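Local coordinates for protein DyP-type peroxidase (Pleurotus ostreatus PC15, PDB 6FSK) that binds heme b and, as a dye-decolorizing peroxidase, probably uses it to oxidise dyes and other substrates, Mn(II) among them, at the expense of hydrogen peroxide, at residues 188-200 / 348-360. The protein carries 1 engineered substitution. Residues are numbered along the deposited sequence; the frame is centred on the assembly and turned at random.
Sequences GYLDGISHPAVEQ and IDNRRIIRRGIQF. Engineered in segment 188-200: Tyr-189 (natural residue Phe). Unlike the reference sequence in segment 188-200: His-195 (reference Asn). With HEM (protoporphyrin IX containing Fe), chain C.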
loop_
_atom_site.group_PDB
_atom_site.type_symbol
_atom_site.label_atom_id
_atom_site.label_comp_id
_atom_site.label_asym_id
_atom_site.label_seq_id
_atom_site.Cartn_x
_atom_site.Cartn_y
_atom_site.Cartn_z
ATOM N N GLY A 188 -6.593 6.979 -12.546
ATOM C CA GLY A 188 -5.837 7.710 -13.517
ATOM C C GLY A 188 -4.599 8.354 -13.045
ATOM O O GLY A 188 -3.852 8.900 -13.902
ATOM N N TYR A 189 -4.190 8.146 -11.780
ATOM C CA TYR A 189 -3.085 8.941 -11.163
ATOM C C TYR A 189 -1.840 8.081 -11.169
ATOM O O TYR A 189 -1.857 6.905 -10.788
ATOM C CB TYR A 189 -3.452 9.343 -9.741
ATOM C CG TYR A 189 -4.555 10.371 -9.791
ATOM C CD1 TYR A 189 -5.858 9.973 -9.897
ATOM C CD2 TYR A 189 -4.300 11.735 -9.691
ATOM C CE1 TYR A 189 -6.919 10.865 -10.092
ATOM C CE2 TYR A 189 -5.326 12.639 -9.860
ATOM C CZ TYR A 189 -6.630 12.218 -10.057
ATOM O OH TYR A 189 -7.744 13.076 -10.216
ATOM N N LEU A 190 -0.693 8.617 -11.584
ATOM C CA LEU A 190 0.577 7.896 -11.497
ATOM C C LEU A 190 0.834 7.504 -10.050
ATOM O O LEU A 190 0.683 8.270 -9.144
ATOM C CB LEU A 190 1.716 8.775 -12.027
ATOM C CG LEU A 190 3.137 8.189 -11.937
ATOM C CD1 LEU A 190 3.121 6.979 -12.870
ATOM C CD2 LEU A 190 4.178 9.205 -12.415
ATOM N N ASP A 191 1.155 6.225 -9.825
ATOM C CA ASP A 191 1.294 5.609 -8.499
ATOM C C ASP A 191 2.690 5.048 -8.414
ATOM O O ASP A 191 3.311 4.709 -9.418
ATOM C CB ASP A 191 0.254 4.468 -8.413
ATOM C CG ASP A 191 -0.038 3.979 -6.973
ATOM O OD1 ASP A 191 0.288 4.643 -5.976
ATOM O OD2 ASP A 191 -0.601 2.855 -6.868
ATOM N N GLY A 192 3.200 4.988 -7.213
ATOM C CA GLY A 192 4.545 4.453 -7.003
ATOM C C GLY A 192 5.671 5.443 -6.926
ATOM O O GLY A 192 6.804 5.073 -7.145
ATOM N N ILE A 193 5.382 6.721 -6.676
ATOM C CA ILE A 193 6.340 7.789 -6.793
ATOM C C ILE A 193 7.141 7.877 -5.494
ATOM O O ILE A 193 8.365 7.992 -5.482
ATOM C CB ILE A 193 5.669 9.132 -7.105
ATOM C CG1 ILE A 193 4.904 9.011 -8.451
ATOM C CG2 ILE A 193 6.633 10.311 -7.039
ATOM C CD1 ILE A 193 3.971 10.148 -8.748
ATOM N N SER A 194 6.404 8.028 -4.384
ATOM C CA SER A 194 7.040 8.392 -3.129
ATOM C C SER A 194 7.159 7.229 -2.146
ATOM O O SER A 194 6.154 6.778 -1.609
ATOM C CB SER A 194 6.314 9.570 -2.425
ATOM O OG SER A 194 6.969 9.970 -1.200
ATOM N N HIS A 195 8.404 6.812 -1.839
ATOM C CA HIS A 195 8.671 5.784 -0.850
ATOM C C HIS A 195 9.783 6.259 0.058
ATOM O O HIS A 195 10.567 7.111 -0.347
ATOM C CB HIS A 195 9.154 4.481 -1.426
ATOM C CG HIS A 195 8.225 3.907 -2.441
ATOM N ND1 HIS A 195 7.016 3.343 -2.064
ATOM C CD2 HIS A 195 8.298 3.854 -3.783
ATOM C CE1 HIS A 195 6.367 2.974 -3.167
ATOM N NE2 HIS A 195 7.122 3.277 -4.227
ATOM N N PRO A 196 9.861 5.723 1.270
ATOM C CA PRO A 196 10.975 6.143 2.102
ATOM C C PRO A 196 12.272 5.545 1.564
ATOM O O PRO A 196 12.304 4.360 1.125
ATOM C CB PRO A 196 10.675 5.512 3.443
ATOM C CG PRO A 196 9.815 4.286 3.068
ATOM C CD PRO A 196 8.929 4.843 2.006
ATOM N N ALA A 197 13.333 6.317 1.646
ATOM C CA ALA A 197 14.656 5.706 1.438
ATOM C C ALA A 197 15.064 4.999 2.725
ATOM O O ALA A 197 14.796 5.490 3.817
ATOM C CB ALA A 197 15.668 6.762 1.074
ATOM N N VAL A 198 15.816 3.886 2.605
ATOM C CA VAL A 198 16.156 3.069 3.738
ATOM C C VAL A 198 17.669 3.085 3.866
ATOM O O VAL A 198 18.415 2.699 2.954
ATOM C CB VAL A 198 15.668 1.631 3.519
ATOM C CG1 VAL A 198 16.096 0.754 4.642
ATOM C CG2 VAL A 198 14.126 1.694 3.405
ATOM N N GLU A 199 18.127 3.581 5.004
ATOM C CA GLU A 199 19.549 3.576 5.303
ATOM C C GLU A 199 20.087 2.158 5.167
ATOM O O GLU A 199 19.463 1.142 5.534
ATOM C CB GLU A 199 19.849 4.130 6.688
ATOM C CG GLU A 199 19.499 5.562 6.909
ATOM C CD GLU A 199 20.166 6.095 8.194
ATOM O OE1 GLU A 199 21.469 5.948 8.217
ATOM O OE2 GLU A 199 19.528 6.644 9.109
ATOM N N GLN A 200 21.349 2.118 4.718
ATOM C CA GLN A 200 22.060 0.841 4.523
ATOM C C GLN A 200 21.535 0.039 3.323
ATOM O O GLN A 200 21.954 -1.146 3.135
ATOM C CB GLN A 200 22.143 -0.007 5.781
ATOM C CG GLN A 200 22.618 0.794 7.001
ATOM C CD GLN A 200 22.881 -0.079 8.173
ATOM O OE1 GLN A 200 22.037 -0.263 9.075
ATOM N NE2 GLN A 200 24.064 -0.685 8.157
ATOM N N ILE A 348 8.201 10.808 12.582
ATOM C CA ILE A 348 7.209 9.878 12.046
ATOM C C ILE A 348 7.855 8.829 11.147
ATOM O O ILE A 348 7.222 8.233 10.259
ATOM C CB ILE A 348 6.110 10.645 11.257
ATOM C CG1 ILE A 348 6.681 11.496 10.130
ATOM C CG2 ILE A 348 5.293 11.467 12.285
ATOM C CD1 ILE A 348 5.589 12.091 9.202
ATOM N N ASP A 349 9.150 8.481 11.388
ATOM C CA ASP A 349 9.757 7.362 10.609
ATOM C C ASP A 349 9.010 6.045 10.795
ATOM O O ASP A 349 8.952 5.291 9.850
ATOM C CB ASP A 349 11.253 7.209 10.945
ATOM C CG ASP A 349 12.085 8.435 10.495
ATOM O OD1 ASP A 349 11.583 9.383 9.899
ATOM O OD2 ASP A 349 13.298 8.354 10.754
ATOM N N ASN A 350 8.420 5.845 11.979
ATOM C CA ASN A 350 7.639 4.650 12.206
ATOM C C ASN A 350 6.292 4.655 11.548
ATOM O O ASN A 350 5.635 3.629 11.574
ATOM C CB ASN A 350 7.523 4.332 13.699
ATOM C CG ASN A 350 6.598 5.275 14.445
ATOM O OD1 ASN A 350 6.266 6.388 14.002
ATOM N ND2 ASN A 350 6.348 4.923 15.701
ATOM N N ARG A 351 5.902 5.696 10.884
ATOM C CA ARG A 351 4.654 5.738 10.128
ATOM C C ARG A 351 4.912 5.479 8.674
ATOM O O ARG A 351 3.959 5.394 7.908
ATOM C CB ARG A 351 4.056 7.106 10.260
ATOM C CG ARG A 351 3.902 7.590 11.714
ATOM C CD ARG A 351 2.784 6.900 12.384
ATOM N NE ARG A 351 2.661 7.394 13.764
ATOM C CZ ARG A 351 2.387 6.653 14.818
ATOM N NH1 ARG A 351 2.340 5.337 14.726
ATOM N NH2 ARG A 351 2.230 7.225 15.989
ATOM N N ARG A 352 6.155 5.268 8.270
ATOM C CA ARG A 352 6.465 5.100 6.860
ATOM C C ARG A 352 6.196 3.668 6.442
ATOM O O ARG A 352 6.357 2.722 7.226
ATOM C CB ARG A 352 7.934 5.490 6.546
ATOM C CG ARG A 352 8.219 6.918 6.958
ATOM C CD ARG A 352 7.387 7.969 6.327
ATOM N NE ARG A 352 7.421 7.954 4.850
ATOM C CZ ARG A 352 8.322 8.516 4.102
ATOM N NH1 ARG A 352 9.424 9.123 4.644
ATOM N NH2 ARG A 352 8.224 8.422 2.797
ATOM N N ILE A 353 5.818 3.523 5.164
ATOM C CA ILE A 353 5.570 2.228 4.557
ATOM C C ILE A 353 6.120 2.182 3.188
ATOM O O ILE A 353 6.227 3.208 2.498
ATOM C CB ILE A 353 4.027 1.892 4.519
ATOM C CG1 ILE A 353 3.252 2.949 3.676
ATOM C CG2 ILE A 353 3.456 1.762 5.898
ATOM C CD1 ILE A 353 1.800 2.563 3.468
ATOM N N ILE A 354 6.502 0.949 2.765
ATOM C CA ILE A 354 6.927 0.748 1.416
ATOM C C ILE A 354 5.781 0.049 0.715
ATOM O O ILE A 354 5.410 -1.038 1.093
ATOM C CB ILE A 354 8.223 -0.095 1.299
ATOM C CG1 ILE A 354 9.409 0.700 1.849
ATOM C CG2 ILE A 354 8.441 -0.517 -0.118
ATOM C CD1 ILE A 354 10.648 -0.173 1.955
ATOM N N ARG A 355 5.288 0.646 -0.378
ATOM C CA ARG A 355 4.139 0.067 -1.132
ATOM C C ARG A 355 4.571 -0.675 -2.361
ATOM O O ARG A 355 5.506 -0.262 -3.087
ATOM C CB ARG A 355 3.194 1.168 -1.553
ATOM C CG ARG A 355 2.513 1.823 -0.405
ATOM C CD ARG A 355 1.838 3.146 -0.771
ATOM N NE ARG A 355 2.823 4.146 -1.215
ATOM C CZ ARG A 355 2.737 4.778 -2.381
ATOM N NH1 ARG A 355 1.700 4.612 -3.218
ATOM N NH2 ARG A 355 3.696 5.582 -2.719
ATOM N N ARG A 356 3.934 -1.814 -2.622
ATOM C CA ARG A 356 4.246 -2.648 -3.782
ATOM C C ARG A 356 2.902 -2.967 -4.521
ATOM O O ARG A 356 2.727 -4.127 -4.913
ATOM C CB ARG A 356 4.973 -3.928 -3.412
ATOM C CG ARG A 356 6.230 -3.746 -2.653
ATOM C CD ARG A 356 7.349 -3.151 -3.499
ATOM N NE ARG A 356 8.579 -3.071 -2.761
ATOM C CZ ARG A 356 9.511 -2.120 -2.855
ATOM N NH1 ARG A 356 9.378 -1.102 -3.648
ATOM N NH2 ARG A 356 10.617 -2.214 -2.095
ATOM N N GLY A 357 2.033 -1.991 -4.690
ATOM C CA GLY A 357 0.717 -2.227 -5.361
ATOM C C GLY A 357 0.821 -2.641 -6.786
ATOM O O GLY A 357 1.823 -2.356 -7.508
ATOM N N ILE A 358 -0.183 -3.359 -7.207
ATOM C CA ILE A 358 -0.375 -3.571 -8.620
ATOM C C ILE A 358 -1.895 -3.462 -8.868
ATOM O O ILE A 358 -2.710 -3.924 -8.074
ATOM C CB ILE A 358 0.181 -4.967 -9.107
ATOM C CG1 ILE A 358 0.177 -5.095 -10.638
ATOM C CG2 ILE A 358 -0.494 -6.159 -8.459
ATOM C CD1 ILE A 358 0.935 -6.297 -11.199
ATOM N N GLN A 359 -2.227 -2.975 -10.040
ATOM C CA GLN A 359 -3.581 -2.836 -10.426
ATOM C C GLN A 359 -4.213 -4.197 -10.760
ATOM O O GLN A 359 -3.507 -5.163 -11.013
ATOM C CB GLN A 359 -3.692 -1.951 -11.656
ATOM C CG GLN A 359 -2.998 -0.573 -11.637
ATOM C CD GLN A 359 -1.601 -0.587 -12.212
ATOM O OE1 GLN A 359 -0.855 -1.518 -12.002
ATOM N NE2 GLN A 359 -1.263 0.420 -12.935
ATOM N N PHE A 360 -5.563 -4.225 -10.754
ATOM C CA PHE A 360 -6.249 -5.365 -11.351
ATOM C C PHE A 360 -7.436 -4.911 -12.149
ATOM O O PHE A 360 -8.025 -3.852 -11.854
ATOM C CB PHE A 360 -6.614 -6.452 -10.348
ATOM C CG PHE A 360 -7.780 -6.074 -9.457
ATOM C CD1 PHE A 360 -7.591 -5.372 -8.277
ATOM C CD2 PHE A 360 -9.093 -6.442 -9.801
ATOM C CE1 PHE A 360 -8.680 -5.061 -7.446
ATOM C CE2 PHE A 360 -10.153 -6.131 -8.961
ATOM C CZ PHE A 360 -9.937 -5.469 -7.792
HETATM C CHA HEM C . 0.428 7.704 -2.359
HETATM C CHB HEM C . -3.424 6.144 -4.803
HETATM C CHC HEM C . -4.505 3.241 -1.118
HETATM C CHD HEM C . -0.821 5.023 1.477
HETATM C C1A HEM C . -0.510 7.551 -3.382
HETATM C C2A HEM C . -0.498 8.223 -4.644
HETATM C C3A HEM C . -1.540 7.757 -5.348
HETATM C C4A HEM C . -2.242 6.856 -4.486
HETATM C CMA HEM C . -1.975 8.207 -6.700
HETATM C CAA HEM C . 0.508 9.285 -5.058
HETATM C CBA HEM C . 1.742 8.830 -5.826
HETATM C CGA HEM C . 2.704 8.044 -4.975
HETATM O O1A HEM C . 3.425 8.618 -4.157
HETATM O O2A HEM C . 2.761 6.801 -5.154
HETATM C C1B HEM C . -4.098 5.200 -4.024
HETATM C C2B HEM C . -5.209 4.453 -4.403
HETATM C C3B HEM C . -5.533 3.591 -3.403
HETATM C C4B HEM C . -4.552 3.874 -2.345
HETATM C CMB HEM C . -5.972 4.598 -5.696
HETATM C CAB HEM C . -6.604 2.586 -3.225
HETATM C CBB HEM C . -7.248 2.037 -4.231
HETATM C C1C HEM C . -3.704 3.481 -0.043
HETATM C C2C HEM C . -3.746 2.926 1.243
HETATM C C3C HEM C . -2.735 3.431 2.007
HETATM C C4C HEM C . -1.979 4.297 1.135
HETATM C CMC HEM C . -4.758 1.898 1.674
HETATM C CAC HEM C . -2.365 3.265 3.440
HETATM C CBC HEM C . -3.249 2.956 4.410
HETATM C C1D HEM C . -0.148 5.861 0.583
HETATM C C2D HEM C . 1.172 6.454 0.961
HETATM C C3D HEM C . 1.534 7.180 -0.166
HETATM C C4D HEM C . 0.428 7.054 -1.100
HETATM C CMD HEM C . 1.947 6.276 2.204
HETATM C CAD HEM C . 2.764 8.061 -0.353
HETATM C CBD HEM C . 2.586 9.445 0.186
HETATM C CGD HEM C . 3.863 10.243 0.102
HETATM O O1D HEM C . 3.716 11.369 -0.435
HETATM O O2D HEM C . 4.922 9.750 0.432
HETATM N NA HEM C . -1.658 6.773 -3.227
HETATM N NB HEM C . -3.755 4.906 -2.747
HETATM N NC HEM C . -2.662 4.440 -0.047
HETATM N ND HEM C . -0.566 6.309 -0.602
HETATM FE FE HEM C . -2.193 5.677 -1.632
HETATM O O HOH W 1 5.869 7.359 1.333
HETATM O O HOH W 2 5.375 4.345 0.177
HETATM O O HOH W 3 9.322 9.634 0.085
#
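The guanidinium of Arg-355 lies between His-195 CE1 over one face and the heme over the other (HEM C3D 3.4 Å above the plane); Asp-191 OD1, HEM O2A and a water meet its edge. Within that plane, Arg-355 NH2 donates to Ser-194 O at 3.0 Å, approaching from above the carbonyl plane, and to HEM O2A at 2.9 Å. Arg-355 NH1 also donates to HEM O2A and adds a bent, weak bond to Asp-191 OD1 (3.1 Å, 127°), part of a salt bridge. A bend at chi3 (-63°) lays the guanidinium along the porphyrin. Pro-196 CB centres on a face of the Arg-352 guanidinium, 3.8 Å above it, while Pro-196 CG packs on Ile-354 CG1. The edge water accepts from Arg-355 NE and bridges to Ser-194 O and Ile-353 O. Segment 188-200 grips both propionates: Gly-192 N and Ile-193 N reach HEM O2A, and Ser-194 OG gives HEM O2D a 2.6 Å bond. A leucine in place of Arg-355 would probably leave Asp-191 without its cationic mate, and HEM O2A and Ser-194 O short of donors. This heme pocket illustrates charge compensation: Arg-355 and heme-bonded Arg-336 probably offset propionate charge, while amides supply hydrogen bonds.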